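Local structure of photoreceptor-histidine kinase BphP (Stigmatella aurantiaca DW4/3-1, 6BAF) at residues A[28-33]-A[51-56]; A[41-46]-A[82-87]. The protein senses light through a bound bilin chromophore and, as a phytochrome photoreceptor-histidine kinase, probably passes the signal on by phosphorylation. All blocks are in the same frame, centred on the assembly; numbering follows the deposited sequence.

Contact 1 (A[28-33]-A[51-56]); sequences LVLTHA and APLGHF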
loop_
_atom_site.group_PDB
_atom_site.type_symbol
_atom_site.label_atom_id
_atom_site.label_comp_id
_atom_site.label_asym_id
_atom_site.label_seq_id
_atom_site.Cartn_x
_atom_site.Cartn_y
_atom_site.Cartn_z
ATOM N N LEU A 28 -22.956 -21.702 2.243
ATOM C CA LEU A 28 -22.232 -21.463 0.981
ATOM C C LEU A 28 -22.777 -22.314 -0.150
ATOM O O LEU A 28 -22.022 -22.799 -1.006
ATOM C CB LEU A 28 -20.719 -21.693 1.133
ATOM C CG LEU A 28 -20.092 -20.876 2.284
ATOM C CD1 LEU A 28 -18.599 -21.210 2.415
ATOM C CD2 LEU A 28 -20.354 -19.350 2.166
ATOM N N VAL A 29 -24.104 -22.490 -0.176
ATOM C CA VAL A 29 -24.755 -23.066 -1.351
ATOM C C VAL A 29 -24.912 -21.981 -2.407
ATOM O O VAL A 29 -25.368 -20.868 -2.095
ATOM C CB VAL A 29 -26.135 -23.659 -0.958
ATOM C CG1 VAL A 29 -26.879 -24.146 -2.206
ATOM C CG2 VAL A 29 -25.975 -24.778 0.080
ATOM N N LEU A 30 -24.596 -22.299 -3.675
ATOM C CA LEU A 30 -24.756 -21.324 -4.755
ATOM C C LEU A 30 -26.236 -21.176 -5.052
ATOM O O LEU A 30 -26.870 -22.111 -5.571
ATOM C CB LEU A 30 -24.046 -21.754 -6.040
ATOM C CG LEU A 30 -22.583 -22.217 -6.117
ATOM C CD1 LEU A 30 -21.909 -21.910 -7.466
ATOM C CD2 LEU A 30 -21.794 -21.762 -4.980
ATOM N N THR A 31 -26.785 -19.996 -4.789
ATOM C CA THR A 31 -28.163 -19.730 -5.177
ATOM C C THR A 31 -28.304 -18.935 -6.462
ATOM O O THR A 31 -29.416 -18.857 -7.000
ATOM C CB THR A 31 -28.872 -18.955 -4.068
ATOM O OG1 THR A 31 -28.265 -17.668 -3.978
ATOM C CG2 THR A 31 -28.730 -19.703 -2.723
ATOM N N HIS A 32 -27.242 -18.256 -6.913
ATOM C CA HIS A 32 -27.218 -17.536 -8.180
ATOM C C HIS A 32 -25.861 -17.789 -8.828
ATOM O O HIS A 32 -24.850 -17.945 -8.135
ATOM C CB HIS A 32 -27.400 -16.005 -8.074
ATOM C CG HIS A 32 -28.590 -15.536 -7.282
ATOM N ND1 HIS A 32 -28.836 -15.932 -5.982
ATOM C CD2 HIS A 32 -29.535 -14.607 -7.576
ATOM C CE1 HIS A 32 -29.901 -15.296 -5.526
ATOM N NE2 HIS A 32 -30.340 -14.482 -6.472
ATOM N N ALA A 33 -25.845 -17.817 -10.153
ATOM C CA ALA A 33 -24.625 -17.930 -10.936
ATOM C C ALA A 33 -24.844 -17.215 -12.252
ATOM O O ALA A 33 -25.913 -17.326 -12.857
ATOM C CB ALA A 33 -24.238 -19.379 -11.203
ATOM N N ALA A 51 -25.428 -26.324 -5.636
ATOM C CA ALA A 51 -24.248 -27.044 -5.174
ATOM C C ALA A 51 -23.510 -26.205 -4.126
ATOM O O ALA A 51 -23.532 -24.968 -4.195
ATOM C CB ALA A 51 -23.315 -27.337 -6.355
ATOM N N PRO A 52 -22.854 -26.846 -3.154
ATOM C CA PRO A 52 -22.018 -26.089 -2.205
ATOM C C PRO A 52 -20.717 -25.655 -2.872
ATOM O O PRO A 52 -20.134 -26.399 -3.668
ATOM C CB PRO A 52 -21.749 -27.099 -1.079
ATOM C CG PRO A 52 -21.741 -28.434 -1.793
ATOM C CD PRO A 52 -22.720 -28.310 -2.971
ATOM N N LEU A 53 -20.279 -24.433 -2.559
ATOM C CA LEU A 53 -19.059 -23.878 -3.155
ATOM C C LEU A 53 -17.884 -24.849 -3.061
ATOM O O LEU A 53 -17.148 -25.044 -4.032
ATOM C CB LEU A 53 -18.698 -22.565 -2.452
ATOM C CG LEU A 53 -17.964 -21.411 -3.158
ATOM C CD1 LEU A 53 -16.915 -20.791 -2.246
ATOM C CD2 LEU A 53 -17.403 -21.766 -4.493
ATOM N N GLY A 54 -17.690 -25.453 -1.889
ATOM C CA GLY A 54 -16.529 -26.289 -1.664
ATOM C C GLY A 54 -16.358 -27.404 -2.679
ATOM O O GLY A 54 -15.239 -27.848 -2.934
ATOM N N HIS A 55 -17.452 -27.855 -3.286
ATOM C CA HIS A 55 -17.372 -28.929 -4.264
ATOM C C HIS A 55 -16.469 -28.585 -5.446
ATOM O O HIS A 55 -15.953 -29.496 -6.104
ATOM C CB HIS A 55 -18.793 -29.267 -4.745
ATOM C CG HIS A 55 -18.836 -30.289 -5.838
ATOM N ND1 HIS A 55 -19.228 -29.986 -7.128
ATOM C CD2 HIS A 55 -18.529 -31.608 -5.841
ATOM C CE1 HIS A 55 -19.162 -31.073 -7.880
ATOM N NE2 HIS A 55 -18.744 -32.070 -7.123
ATOM N N PHE A 56 -16.279 -27.299 -5.743
ATOM C CA PHE A 56 -15.535 -26.841 -6.911
ATOM C C PHE A 56 -14.133 -26.314 -6.574
ATOM O O PHE A 56 -13.400 -25.912 -7.483
ATOM C CB PHE A 56 -16.321 -25.738 -7.629
ATOM C CG PHE A 56 -17.740 -26.121 -7.982
ATOM C CD1 PHE A 56 -18.018 -26.824 -9.165
ATOM C CD2 PHE A 56 -18.808 -25.755 -7.151
ATOM C CE1 PHE A 56 -19.328 -27.163 -9.500
ATOM C CE2 PHE A 56 -20.135 -26.099 -7.484
ATOM C CZ PHE A 56 -20.394 -26.803 -8.652
#
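Leu30 reaches Ala51 and Leu53 through its first torsion: CG stands anti to its own carbonyl carbon (chi1 -50°), which lays the branch beside the backbone N and so over Ala51 O, the acceptor of that same N. The Leu30 side chain thus leans over the opposing backbone, its CG 3.5 Å from Ala51 O and its CD2 3.9 Å from Leu53 CA. Leu53 CB continues the apolar patch, 4.1 Å from Leu30 CD2 and 4.2 Å from Leu28 CB. Beneath these leucines the backbones form a single antiparallel bridge at the start of strand 30-34 of the PAS fold, which lies beside strand 19-23, with Thr31 and His32 forming a classic bulge opposite Val22. Val29 and Pro52 are the non-hydrogen-bonded pair of the bridge, their CA atoms 4.2 Å apart. Proline suits that position, since no N-H is required of it. Two bonds flank the pair: Leu53 N donates to Leu28 O at 2.8 Å with an angle of 167° at the hydrogen, and Leu30 N donates to Ala51 O at 2.9 Å, almost straight at 177°. Leu53 also reaches Leu65 and Leu69 of helix 59-69, and Leu28 touches Leu69 as well, which ties the bridge to that helix.

Contact 2 (A[41-46]-A[82-87]); sequences LGNSAE and VVWRVD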
loop_
_atom_site.group_PDB
_atom_site.type_symbol
_atom_site.label_atom_id
_atom_site.label_comp_id
_atom_site.label_asym_id
_atom_site.label_seq_id
_atom_site.Cartn_x
_atom_site.Cartn_y
_atom_site.Cartn_z
ATOM N N LEU A 41 -15.519 -20.648 -16.099
ATOM C CA LEU A 41 -15.294 -21.586 -15.010
ATOM C C LEU A 41 -15.142 -23.037 -15.470
ATOM O O LEU A 41 -14.534 -23.842 -14.756
ATOM C CB LEU A 41 -16.469 -21.493 -14.021
ATOM C CG LEU A 41 -16.345 -20.852 -12.641
ATOM C CD1 LEU A 41 -15.308 -19.752 -12.572
ATOM C CD2 LEU A 41 -17.698 -20.376 -12.106
ATOM N N GLY A 42 -15.685 -23.399 -16.621
ATOM C CA GLY A 42 -15.731 -24.798 -16.982
ATOM C C GLY A 42 -16.928 -25.555 -16.451
ATOM O O GLY A 42 -16.964 -26.778 -16.584
ATOM N N ASN A 43 -17.915 -24.872 -15.861
ATOM C CA ASN A 43 -19.154 -25.492 -15.397
ATOM C C ASN A 43 -20.360 -24.738 -15.940
ATOM O O ASN A 43 -20.271 -23.565 -16.314
ATOM C CB ASN A 43 -19.244 -25.520 -13.875
ATOM C CG ASN A 43 -18.248 -26.437 -13.258
ATOM O OD1 ASN A 43 -17.234 -25.997 -12.737
ATOM N ND2 ASN A 43 -18.516 -27.732 -13.325
ATOM N N SER A 44 -21.501 -25.425 -15.985
ATOM C CA SER A 44 -22.761 -24.809 -16.402
ATOM C C SER A 44 -23.516 -24.239 -15.198
ATOM O O SER A 44 -23.223 -24.555 -14.041
ATOM C CB SER A 44 -23.645 -25.831 -17.094
ATOM O OG SER A 44 -23.806 -26.943 -16.226
ATOM N N ALA A 45 -24.520 -23.398 -15.480
ATOM C CA ALA A 45 -25.400 -22.949 -14.404
ATOM C C ALA A 45 -26.070 -24.144 -13.740
ATOM O O ALA A 45 -26.159 -24.202 -12.507
ATOM C CB ALA A 45 -26.440 -21.945 -14.911
ATOM N N GLU A 46 -26.473 -25.146 -14.537
ATOM C CA GLU A 46 -27.169 -26.297 -13.966
ATOM C C GLU A 46 -26.269 -27.060 -13.010
ATOM O O GLU A 46 -26.732 -27.557 -11.975
ATOM C CB GLU A 46 -27.686 -27.235 -15.069
ATOM C CG GLU A 46 -28.961 -26.755 -15.786
ATOM C CD GLU A 46 -28.708 -25.691 -16.882
ATOM O OE1 GLU A 46 -29.706 -25.241 -17.512
ATOM O OE2 GLU A 46 -27.522 -25.308 -17.115
ATOM N N VAL A 82 -8.978 -17.964 -4.957
ATOM C CA VAL A 82 -9.942 -18.978 -5.331
ATOM C C VAL A 82 -9.290 -19.819 -6.404
ATOM O O VAL A 82 -8.900 -19.291 -7.452
ATOM C CB VAL A 82 -11.259 -18.365 -5.837
ATOM C CG1 VAL A 82 -12.151 -19.465 -6.407
ATOM C CG2 VAL A 82 -11.955 -17.559 -4.711
ATOM N N VAL A 83 -9.169 -21.118 -6.155
ATOM C CA VAL A 83 -8.616 -22.048 -7.132
ATOM C C VAL A 83 -9.729 -23.016 -7.512
ATOM O O VAL A 83 -10.160 -23.831 -6.691
ATOM C CB VAL A 83 -7.387 -22.784 -6.584
ATOM C CG1 VAL A 83 -6.851 -23.776 -7.611
ATOM C CG2 VAL A 83 -6.309 -21.751 -6.144
ATOM N N TRP A 84 -10.199 -22.921 -8.744
ATOM C CA TRP A 84 -11.320 -23.728 -9.217
ATOM C C TRP A 84 -10.839 -25.009 -9.882
ATOM O O TRP A 84 -10.342 -24.972 -11.013
ATOM C CB TRP A 84 -12.166 -22.928 -10.199
ATOM C CG TRP A 84 -13.353 -22.470 -9.533
ATOM C CD1 TRP A 84 -13.430 -21.462 -8.613
ATOM C CD2 TRP A 84 -14.664 -22.946 -9.691
ATOM N NE1 TRP A 84 -14.717 -21.294 -8.175
ATOM C CE2 TRP A 84 -15.501 -22.176 -8.825
ATOM C CE3 TRP A 84 -15.226 -23.917 -10.479
ATOM C CZ2 TRP A 84 -16.858 -22.358 -8.727
ATOM C CZ3 TRP A 84 -16.572 -24.093 -10.374
ATOM C CH2 TRP A 84 -17.376 -23.312 -9.501
ATOM N N ARG A 85 -11.056 -26.142 -9.215
ATOM C CA ARG A 85 -10.747 -27.460 -9.772
ATOM C C ARG A 85 -11.979 -27.986 -10.493
ATOM O O ARG A 85 -12.955 -28.390 -9.857
ATOM C CB ARG A 85 -10.315 -28.430 -8.672
ATOM C CG ARG A 85 -9.739 -29.761 -9.194
ATOM C CD ARG A 85 -8.814 -30.367 -8.175
ATOM N NE ARG A 85 -7.484 -29.790 -8.346
ATOM C CZ ARG A 85 -6.411 -30.108 -7.616
ATOM N NH1 ARG A 85 -6.509 -30.990 -6.618
ATOM N NH2 ARG A 85 -5.245 -29.506 -7.864
ATOM N N VAL A 86 -11.940 -28.006 -11.817
ATOM C CA VAL A 86 -13.124 -28.429 -12.551
ATOM C C VAL A 86 -12.933 -29.844 -13.090
ATOM O O VAL A 86 -13.652 -30.765 -12.671
ATOM C CB VAL A 86 -13.500 -27.420 -13.659
ATOM C CG1 VAL A 86 -12.268 -27.012 -14.504
ATOM C CG2 VAL A 86 -14.619 -27.972 -14.516
ATOM N N ASP A 87 -11.972 -30.070 -13.986
ATOM C CA ASP A 87 -11.906 -31.451 -14.479
ATOM C C ASP A 87 -10.555 -32.144 -14.743
ATOM O O ASP A 87 -10.483 -32.947 -15.664
ATOM C CB ASP A 87 -12.738 -31.542 -15.772
ATOM C CG ASP A 87 -13.687 -32.751 -15.779
ATOM O OD1 ASP A 87 -14.716 -32.701 -16.499
ATOM O OD2 ASP A 87 -13.409 -33.737 -15.048
#
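Gly42 leaves helix 37-41 with a positive phi and carries the chain past the end of strand 80-85, its CA 6.3 Å from Val86 CA, with no backbone hydrogen bond joining the two segments. Leu41 covers one face of the Trp84 indole in a CH-pi contact, with CG 3.8 Å from the centroid of the six-membered ring and only 7° off its normal. Both side chains pack on the antiparallel PAS sheet, of which 80-85 is an outermost strand, and both reach Leu108 of strand 103-110. Asn43 comes to the ring edge instead: its OD1 lies in the indole plane, 3.1 Å from Trp84 CZ3, while the amide is turned 58° from the ring. Val86 CG2, anti to the backbone N, is turned against Gly42 O at 3.3 Å, where a CB on Gly42 would crowd it. Were Trp84 replaced by an alanine, Leu41 would probably lose the ring face it lies on, and a gap would be likely to open beside Asn43 OD1. Gln47 OE1 holds Asn43 ND2, whereas Asn43 OD1 and Leu41 O are buried without a polar partner; the contact thus rests on van der Waals packing, and the indole C-H edge probably compensates OD1 only weakly.

How the contacts relate
The centres of contacts 1 and 2 lie about 10 Å apart, and Phe56, which ends the 51-56 segment, joins them. Its carbonyl O accepts a probable hydrogen bond from Arg85 N at 2.9 Å, fastening the loop to strand 80-85, while Phe56 CB packs 3.2 Å from Trp84 CZ3 and the two rings meet with planes about 20° apart. Phe56 CD1 is also 3.7 Å from Asn43 OD1. The segments alternate along the chain, and both contacts reach the same PAS sheet, one at strand 30-34 and the other at strand 80-85. Both contacts lie within the PAS fold, apart from the bilin.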